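Local coordinates for ribokinase (Arabidopsis thaliana, PDB 6ILS), which catalyses the magnesium-dependent transfer of a phosphoryl group from ATP to O-5 of D-ribose, giving D-ribose 5-phosphate, and works as a homodimer, at the interface of chains A and B. Numbering follows the deposited sequence. Chains: chain A/B, Ribokinase.

The interface of chains A and B. Residues chain A 17, 19, 29-31, 33, 101; chain B 111-113.
B:Ile111 packs its side chain among the apolar groups of A:Ile19, A:Ile29, A:Ala31 and A:Met101, on one side of a parallel strand pairing between the two subunits of the ribokinase homodimer. Strand 108-113 of chain B runs alongside strand 28-30 of chain A, and B:Ile112 makes the backbone bonds: B:Ile112 N donates to A:Ile29 O at 3.1 Å, while B:Ile112 O accepts from A:Ala31 N, also at 3.1 Å. Through its own N and O, B:Ile112 thus holds the register of the pairing. B:Ile111 has CG1 anti to its carbonyl carbon (chi1 -54°) and an extended chain, which carries B:Ile111 CD1 inward to A:Met101, 3.8 Å from the sulfur SD. The CG2 branch of B:Ile111 meets A:Ile19 CG2 at 3.8 Å, the two side chains crossing at about a right angle, and also packs against the methyl of A:Ala31. A:Ile29 runs alongside B:Ile111 with the same heading, its CG1 and CD1 both against B:Ile111 CG1. An alanine in place of B:Ile111 would probably open a gap beside A:Met101 and A:Ile19 and take from A:Ile29 CG1 and CD1 their partner in B:Ile111 CG1. Two residues on, B:Val113 faces the same side as B:Ile111 and extends the apolar seam: B:Val113 CG2 touches A:Val17 CG1 at 3.7 Å and lies 4.1 Å from A:Ala31 CB.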
loop_
_atom_site.group_PDB
_atom_site.type_symbol
_atom_site.label_atom_id
_atom_site.label_comp_id
_atom_site.label_asym_id
_atom_site.label_seq_id
_atom_site.Cartn_x
_atom_site.Cartn_y
_atom_site.Cartn_z
ATOM N N VAL A 17 -5.357 7.790 -2.046
ATOM C CA VAL A 17 -4.657 8.604 -3.032
ATOM C C VAL A 17 -5.570 9.734 -3.512
ATOM O O VAL A 17 -6.751 9.516 -3.791
ATOM C CB VAL A 17 -4.170 7.769 -4.241
ATOM C CG1 VAL A 17 -3.040 6.824 -3.826
ATOM C CG2 VAL A 17 -5.316 7.006 -4.873
ATOM N N ILE A 19 -6.453 12.101 -6.400
ATOM C CA ILE A 19 -6.284 12.244 -7.838
ATOM C C ILE A 19 -7.311 13.221 -8.404
ATOM O O ILE A 19 -8.395 13.380 -7.844
ATOM C CB ILE A 19 -6.412 10.885 -8.550
ATOM C CG1 ILE A 19 -7.727 10.204 -8.158
ATOM C CG2 ILE A 19 -5.227 9.993 -8.202
ATOM C CD1 ILE A 19 -7.937 8.865 -8.814
ATOM N N ILE A 29 -1.480 7.713 -14.314
ATOM C CA ILE A 29 -1.677 9.065 -13.811
ATOM C C ILE A 29 -0.787 9.314 -12.600
ATOM O O ILE A 29 -0.079 8.413 -12.133
ATOM C CB ILE A 29 -3.144 9.338 -13.423
ATOM C CG1 ILE A 29 -3.603 8.369 -12.330
ATOM C CG2 ILE A 29 -4.055 9.258 -14.644
ATOM C CD1 ILE A 29 -4.949 8.724 -11.741
ATOM N N SER A 30 -0.826 10.548 -12.108
ATOM C CA SER A 30 -0.083 10.936 -10.920
ATOM C C SER A 30 -1.050 11.507 -9.900
ATOM O O SER A 30 -1.808 12.430 -10.195
ATOM C CB SER A 30 1.011 11.958 -11.257
ATOM O OG SER A 30 2.051 11.370 -12.026
ATOM N N ALA A 31 -1.039 10.940 -8.701
ATOM C CA ALA A 31 -1.857 11.467 -7.628
ATOM C C ALA A 31 -1.250 12.756 -7.116
ATOM O O ALA A 31 -0.039 12.962 -7.219
ATOM C CB ALA A 31 -1.982 10.455 -6.502
ATOM N N THR A 33 -1.376 13.491 -3.941
ATOM C CA THR A 33 -0.678 12.945 -2.797
ATOM C C THR A 33 -1.245 11.568 -2.462
ATOM O O THR A 33 -2.167 11.079 -3.126
ATOM C CB THR A 33 -0.773 13.891 -1.584
ATOM O OG1 THR A 33 0.181 13.502 -0.588
ATOM C CG2 THR A 33 -2.177 13.883 -1.002
ATOM N N MET A 101 -9.643 6.034 -3.772
ATOM C CA MET A 101 -9.276 7.076 -4.726
ATOM C C MET A 101 -10.162 8.313 -4.627
ATOM O O MET A 101 -11.122 8.468 -5.386
ATOM C CB MET A 101 -9.310 6.514 -6.140
ATOM C CG MET A 101 -8.225 5.502 -6.372
ATOM S SD MET A 101 -8.544 4.452 -7.780
ATOM C CE MET A 101 -9.891 3.448 -7.157
ATOM N N ILE B 111 -1.611 4.351 -10.779
ATOM C CA ILE B 111 -1.556 5.628 -10.066
ATOM C C ILE B 111 -0.232 5.725 -9.311
ATOM O O ILE B 111 0.080 4.865 -8.480
ATOM C CB ILE B 111 -2.717 5.794 -9.071
ATOM C CG1 ILE B 111 -4.064 5.580 -9.765
ATOM C CG2 ILE B 111 -2.665 7.161 -8.409
ATOM C CD1 ILE B 111 -5.257 5.899 -8.886
ATOM N N ILE B 112 0.556 6.756 -9.612
ATOM C CA ILE B 112 1.863 6.902 -8.978
ATOM C C ILE B 112 1.873 8.061 -7.989
ATOM O O ILE B 112 1.471 9.183 -8.309
ATOM C CB ILE B 112 2.987 7.072 -10.033
ATOM C CG1 ILE B 112 3.382 5.693 -10.562
ATOM C CG2 ILE B 112 4.208 7.768 -9.428
ATOM C CD1 ILE B 112 4.490 5.682 -11.564
ATOM N N VAL B 113 2.294 7.760 -6.760
ATOM C CA VAL B 113 2.454 8.774 -5.731
ATOM C C VAL B 113 3.932 9.101 -5.620
ATOM O O VAL B 113 4.747 8.225 -5.302
ATOM C CB VAL B 113 1.918 8.307 -4.351
ATOM C CG1 VAL B 113 2.135 9.391 -3.302
ATOM C CG2 VAL B 113 0.449 7.930 -4.445
#